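Local coordinates for protein alpha-fucosidase (Bifidobacterium bifidum, PDB 2EAB) that probably hydrolyses alpha-1,2-linked L-fucose from glycans, being the calcium-binding catalytic part of a longer, probably membrane-attached fucosidase, at residues N514-Y519 with A533-E538; T740-V745 with P806-G811. All coordinates share one frame; numbering follows the deposited sequence.

Contact 1 joins two successive helices of the catalytic domain, 507-520 and 525-546, while contact 2 sets helix 738-751 of that domain against a loop of the C-terminal domain, between strands 799-801 and 812-819. They share no secondary-structure element and follow one another in series along the chain, their centres about 34 Å apart and their nearest atoms about 17 Å apart. Both are largely buried, though A808 of contact 2 is partly exposed, and contact 1 lies nearer the centre of the chain. No hydrogen bond crosses either interface. Contact 1 rests on methyl groups and one tyrosine ring carbon; contact 2 is richer in rings, combining a CH-pi contact, a proline and an oblique aromatic pair.

Contact 1 of 2, residues N514-Y519 with A533-E538; sequences NVYEAY and ALLKEE. With EDO (1,2-ethanediol), chain G.
Helices 507-520 and 525-546 run side by side, roughly antiparallel, with V515 level with L534 and Y516 level with L535, the CA atoms of Y516 and L535 lying 8.4 Å apart. They follow each other in the chain as a helical hairpin within the catalytic domain, which belongs to the six-hairpin glycosidase clan with its (alpha/alpha)6 barrel. The meeting is made by branch ends. V515 CG1 lies anti to the backbone N (chi1 173°), which sends this methyl to L534 CD1 at 3.9 Å, the two side chains crossing at about a right angle. One residue on, L535 CD1 comes to 3.7 Å from Y516 CD1, approaching the ring obliquely. The same ring carries Y516 OH into the plane of the Y519 ring, at its edge. Neighbouring helices close round the pair: V515 touches V448 of helix 442-450, and M586 of helix 577-596 lies against L535. E517 OE1 accepts a hydrogen bond of 2.8 Å from O2 of a 1,2-ethanediol probably left by crystallisation, while E517 OE2 forms a salt bridge with R820. Y516 is also close to E520, seen to bind calcium in this protein although that ion is not bound to this chain. With no hydrogen bond or salt bridge between the segments, the pairing rests on van der Waals contact and burial of apolar surface, and the charged groups find their partners away from the interface.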
loop_
_atom_site.group_PDB
_atom_site.type_symbol
_atom_site.label_atom_id
_atom_site.label_comp_id
_atom_site.label_asym_id
_atom_site.label_seq_id
_atom_site.Cartn_x
_atom_site.Cartn_y
_atom_site.Cartn_z
ATOM N N ASN A 514 -1.925 -6.049 -8.185
ATOM C CA ASN A 514 -2.798 -5.503 -7.147
ATOM C C ASN A 514 -4.177 -5.176 -7.704
ATOM O O ASN A 514 -5.193 -5.379 -7.041
ATOM C CB ASN A 514 -2.209 -4.226 -6.538
ATOM C CG ASN A 514 -0.927 -4.459 -5.770
ATOM O OD1 ASN A 514 -0.927 -4.514 -4.535
ATOM N ND2 ASN A 514 0.173 -4.556 -6.484
ATOM N N VAL A 515 -4.195 -4.673 -8.934
ATOM C CA VAL A 515 -5.438 -4.323 -9.612
ATOM C C VAL A 515 -6.267 -5.578 -9.902
ATOM O O VAL A 515 -7.460 -5.617 -9.588
ATOM C CB VAL A 515 -5.175 -3.494 -10.897
ATOM C CG1 VAL A 515 -6.458 -3.278 -11.675
ATOM C CG2 VAL A 515 -4.552 -2.153 -10.543
ATOM N N TYR A 516 -5.640 -6.601 -10.482
ATOM C CA TYR A 516 -6.357 -7.833 -10.796
ATOM C C TYR A 516 -6.923 -8.506 -9.542
ATOM O O TYR A 516 -7.989 -9.127 -9.591
ATOM C CB TYR A 516 -5.495 -8.812 -11.610
ATOM C CG TYR A 516 -6.288 -10.036 -12.001
ATOM C CD1 TYR A 516 -7.277 -9.954 -12.974
ATOM C CD2 TYR A 516 -6.094 -11.261 -11.362
ATOM C CE1 TYR A 516 -8.048 -11.059 -13.318
ATOM C CE2 TYR A 516 -6.864 -12.380 -11.708
ATOM C CZ TYR A 516 -7.840 -12.262 -12.683
ATOM O OH TYR A 516 -8.619 -13.346 -13.037
ATOM N N GLU A 517 -6.216 -8.381 -8.421
ATOM C CA GLU A 517 -6.710 -8.945 -7.166
ATOM C C GLU A 517 -8.076 -8.396 -6.759
ATOM O O GLU A 517 -8.843 -9.087 -6.093
ATOM C CB GLU A 517 -5.697 -8.761 -6.040
ATOM C CG GLU A 517 -4.436 -9.571 -6.245
ATOM C CD GLU A 517 -3.834 -10.084 -4.963
ATOM O OE1 GLU A 517 -3.979 -9.420 -3.913
ATOM O OE2 GLU A 517 -3.212 -11.165 -5.003
ATOM N N ALA A 518 -8.394 -7.168 -7.164
ATOM C CA ALA A 518 -9.721 -6.628 -6.888
ATOM C C ALA A 518 -10.805 -7.518 -7.482
ATOM O O ALA A 518 -11.871 -7.683 -6.880
ATOM C CB ALA A 518 -9.845 -5.208 -7.402
ATOM N N TYR A 519 -10.532 -8.085 -8.657
ATOM C CA TYR A 519 -11.429 -9.071 -9.244
ATOM C C TYR A 519 -11.321 -10.445 -8.572
ATOM O O TYR A 519 -12.344 -11.067 -8.264
ATOM C CB TYR A 519 -11.239 -9.202 -10.760
ATOM C CG TYR A 519 -12.177 -10.232 -11.333
ATOM C CD1 TYR A 519 -13.552 -10.006 -11.315
ATOM C CD2 TYR A 519 -11.716 -11.446 -11.838
ATOM C CE1 TYR A 519 -14.447 -10.937 -11.804
ATOM C CE2 TYR A 519 -12.624 -12.404 -12.339
ATOM C CZ TYR A 519 -13.980 -12.122 -12.313
ATOM O OH TYR A 519 -14.894 -13.028 -12.796
ATOM N N ALA A 533 -9.374 -4.677 -19.422
ATOM C CA ALA A 533 -8.929 -3.616 -20.321
ATOM C C ALA A 533 -7.466 -3.239 -20.050
ATOM O O ALA A 533 -6.665 -3.147 -20.977
ATOM C CB ALA A 533 -9.846 -2.397 -20.224
ATOM N N LEU A 534 -7.119 -3.054 -18.781
ATOM C CA LEU A 534 -5.741 -2.718 -18.410
ATOM C C LEU A 534 -4.753 -3.810 -18.790
ATOM O O LEU A 534 -3.684 -3.531 -19.343
ATOM C CB LEU A 534 -5.639 -2.433 -16.914
ATOM C CG LEU A 534 -6.224 -1.100 -16.441
ATOM C CD1 LEU A 534 -6.450 -1.109 -14.938
ATOM C CD2 LEU A 534 -5.327 0.065 -16.843
ATOM N N LEU A 535 -5.122 -5.052 -18.486
ATOM C CA LEU A 535 -4.249 -6.193 -18.750
ATOM C C LEU A 535 -4.077 -6.454 -20.235
ATOM O O LEU A 535 -2.994 -6.832 -20.668
ATOM C CB LEU A 535 -4.770 -7.448 -18.052
ATOM C CG LEU A 535 -4.515 -7.495 -16.545
ATOM C CD1 LEU A 535 -5.413 -8.516 -15.885
ATOM C CD2 LEU A 535 -3.050 -7.796 -16.250
ATOM N N LYS A 536 -5.147 -6.255 -20.998
ATOM C CA LYS A 536 -5.117 -6.466 -22.439
ATOM C C LYS A 536 -4.061 -5.564 -23.081
ATOM O O LYS A 536 -3.224 -6.028 -23.860
ATOM C CB LYS A 536 -6.493 -6.172 -23.032
ATOM C CG LYS A 536 -6.584 -6.290 -24.544
ATOM C CD LYS A 536 -7.979 -5.899 -25.023
ATOM C CE LYS A 536 -8.064 -5.889 -26.542
ATOM N NZ LYS A 536 -9.426 -5.526 -27.032
ATOM N N GLU A 537 -4.089 -4.276 -22.748
ATOM C CA GLU A 537 -3.174 -3.337 -23.376
ATOM C C GLU A 537 -1.734 -3.503 -22.878
ATOM O O GLU A 537 -0.808 -3.384 -23.671
ATOM C CB GLU A 537 -3.659 -1.892 -23.234
ATOM C CG GLU A 537 -2.700 -0.867 -23.814
ATOM C CD GLU A 537 -3.323 0.492 -24.085
ATOM O OE1 GLU A 537 -4.568 0.645 -24.048
ATOM O OE2 GLU A 537 -2.546 1.421 -24.367
ATOM N N GLU A 538 -1.534 -3.773 -21.589
ATOM C CA GLU A 538 -0.168 -3.989 -21.110
ATOM C C GLU A 538 0.424 -5.303 -21.630
ATOM O O GLU A 538 1.623 -5.385 -21.899
ATOM C CB GLU A 538 -0.070 -3.881 -19.585
ATOM C CG GLU A 538 1.371 -3.798 -19.060
ATOM C CD GLU A 538 2.077 -2.488 -19.394
ATOM O OE1 GLU A 538 1.411 -1.577 -19.948
ATOM O OE2 GLU A 538 3.296 -2.375 -19.105
HETATM C C1 EDO G . -0.794 -11.717 -1.484
HETATM O O1 EDO G . -1.460 -13.031 -1.134
HETATM C C2 EDO G . -1.794 -10.587 -1.020
HETATM O O2 EDO G . -3.046 -10.810 -1.716
#

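Contact 2 of 2, residues T740-V745 with P806-G811; sequences TTYQLV and PDAWAG
Y742 has its CG anti to the backbone N (chi1 172°), and this projects the ring from helix 738-751 toward W809, whose CG lies anti to its own carbonyl carbon (chi1 -56°), bringing the indole to the tyrosine. The loop side is a type I beta turn from P806 to W809, closed by a 3.0 Å hydrogen bond from W809 N to P806 O, and three of its four residues, P806, A808 and W809, meet the one tyrosine. A808 CB sits over a face of the Y742 ring in a CH-pi contact, 4.0 Å from the centroid. Nearer the helix backbone, P806 CB packs against Y742 CB at 3.5 Å. The Y742 ring and the five-membered ring of W809 form an oblique aromatic pair, centroids 5.2 Å apart and planes at 72°. P806 CG also lies over one face of the indole, toward its rim. M779 of helix 767-780 touches both P806 and W809. The turn thus packs the C-terminal domain against helix 738-751 of the catalytic domain, away from the calcium sites. A single carboxylate serves both aromatic polar groups: Y742 OH is hydrogen-bonded to E372 OE2, and W809 NE1 to E372 OE1.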
loop_
_atom_site.group_PDB
_atom_site.type_symbol
_atom_site.label_atom_id
_atom_site.label_comp_id
_atom_site.label_asym_id
_atom_site.label_seq_id
_atom_site.Cartn_x
_atom_site.Cartn_y
_atom_site.Cartn_z
ATOM N N THR A 740 9.576 -18.913 11.469
ATOM C CA THR A 740 10.465 -17.902 10.907
ATOM C C THR A 740 9.686 -16.626 10.584
ATOM O O THR A 740 10.166 -15.519 10.841
ATOM C CB THR A 740 11.223 -18.425 9.675
ATOM O OG1 THR A 740 11.978 -19.579 10.060
ATOM C CG2 THR A 740 12.185 -17.375 9.141
ATOM N N THR A 741 8.479 -16.780 10.038
ATOM C CA THR A 741 7.629 -15.635 9.714
ATOM C C THR A 741 7.344 -14.813 10.965
ATOM O O THR A 741 7.492 -13.584 10.959
ATOM C CB THR A 741 6.301 -16.066 9.062
ATOM O OG1 THR A 741 6.573 -16.878 7.918
ATOM C CG2 THR A 741 5.514 -14.850 8.608
ATOM N N TYR A 742 6.942 -15.494 12.036
ATOM C CA TYR A 742 6.679 -14.825 13.299
ATOM C C TYR A 742 7.919 -14.115 13.848
ATOM O O TYR A 742 7.831 -13.001 14.364
ATOM C CB TYR A 742 6.122 -15.795 14.349
ATOM C CG TYR A 742 6.028 -15.139 15.694
ATOM C CD1 TYR A 742 5.054 -14.178 15.948
ATOM C CD2 TYR A 742 6.956 -15.423 16.692
ATOM C CE1 TYR A 742 4.983 -13.534 17.172
ATOM C CE2 TYR A 742 6.894 -14.788 17.923
ATOM C CZ TYR A 742 5.909 -13.841 18.154
ATOM O OH TYR A 742 5.848 -13.199 19.365
ATOM N N GLN A 743 9.070 -14.768 13.736
ATOM C CA GLN A 743 10.319 -14.165 14.194
ATOM C C GLN A 743 10.611 -12.855 13.454
ATOM O O GLN A 743 11.164 -11.918 14.036
ATOM C CB GLN A 743 11.478 -15.140 14.039
ATOM C CG GLN A 743 11.548 -16.225 15.089
ATOM C CD GLN A 743 12.772 -17.090 14.893
ATOM O OE1 GLN A 743 13.713 -17.044 15.681
ATOM N NE2 GLN A 743 12.781 -17.858 13.817
ATOM N N LEU A 744 10.225 -12.790 12.179
ATOM C CA LEU A 744 10.371 -11.559 11.404
ATOM C C LEU A 744 9.385 -10.479 11.849
ATOM O O LEU A 744 9.737 -9.301 11.878
ATOM C CB LEU A 744 10.271 -11.832 9.899
ATOM C CG LEU A 744 11.462 -12.606 9.323
ATOM C CD1 LEU A 744 11.084 -13.201 7.987
ATOM C CD2 LEU A 744 12.722 -11.742 9.195
ATOM N N VAL A 745 8.162 -10.874 12.206
ATOM C CA VAL A 745 7.208 -9.940 12.806
ATOM C C VAL A 745 7.787 -9.356 14.100
ATOM O O VAL A 745 7.746 -8.146 14.314
ATOM C CB VAL A 745 5.832 -10.602 13.072
ATOM C CG1 VAL A 745 4.930 -9.677 13.882
ATOM C CG2 VAL A 745 5.151 -10.977 11.759
ATOM N N PRO A 806 2.353 -19.717 13.549
ATOM C CA PRO A 806 3.504 -19.803 14.445
ATOM C C PRO A 806 3.205 -20.642 15.678
ATOM O O PRO A 806 2.096 -20.586 16.212
ATOM C CB PRO A 806 3.726 -18.346 14.876
ATOM C CG PRO A 806 2.944 -17.514 13.919
ATOM C CD PRO A 806 1.790 -18.356 13.514
ATOM N N ASP A 807 4.199 -21.397 16.135
ATOM C CA ASP A 807 4.075 -22.135 17.392
ATOM C C ASP A 807 3.823 -21.186 18.569
ATOM O O ASP A 807 3.230 -21.585 19.575
ATOM C CB ASP A 807 5.318 -22.993 17.656
ATOM C CG ASP A 807 5.500 -24.111 16.636
ATOM O OD1 ASP A 807 4.545 -24.444 15.902
ATOM O OD2 ASP A 807 6.617 -24.667 16.570
ATOM N N ALA A 808 4.257 -19.932 18.429
ATOM C CA ALA A 808 4.040 -18.896 19.442
ATOM C C ALA A 808 2.556 -18.594 19.678
ATOM O O ALA A 808 2.181 -18.103 20.747
ATOM C CB ALA A 808 4.784 -17.620 19.060
ATOM N N TRP A 809 1.721 -18.874 18.678
ATOM C CA TRP A 809 0.283 -18.660 18.786
ATOM C C TRP A 809 -0.424 -20.015 18.849
ATOM O O TRP A 809 -1.029 -20.461 17.873
ATOM C CB TRP A 809 -0.245 -17.831 17.608
ATOM C CG TRP A 809 0.411 -16.483 17.401
ATOM C CD1 TRP A 809 1.171 -15.774 18.296
ATOM C CD2 TRP A 809 0.311 -15.669 16.230
ATOM N NE1 TRP A 809 1.571 -14.578 17.738
ATOM C CE2 TRP A 809 1.054 -14.490 16.471
ATOM C CE3 TRP A 809 -0.335 -15.822 14.998
ATOM C CZ2 TRP A 809 1.172 -13.471 15.519
ATOM C CZ3 TRP A 809 -0.215 -14.813 14.051
ATOM C CH2 TRP A 809 0.532 -13.651 14.319
ATOM N N ALA A 810 -0.340 -20.666 20.009
ATOM C CA ALA A 810 -0.855 -22.027 20.183
ATOM C C ALA A 810 -2.369 -22.115 20.014
ATOM O O ALA A 810 -2.896 -23.108 19.508
ATOM C CB ALA A 810 -0.440 -22.580 21.544
ATOM N N GLY A 811 -3.059 -21.067 20.444
ATOM C CA GLY A 811 -4.508 -20.991 20.340
ATOM C C GLY A 811 -4.942 -19.592 19.965
ATOM O O GLY A 811 -4.236 -18.617 20.222
#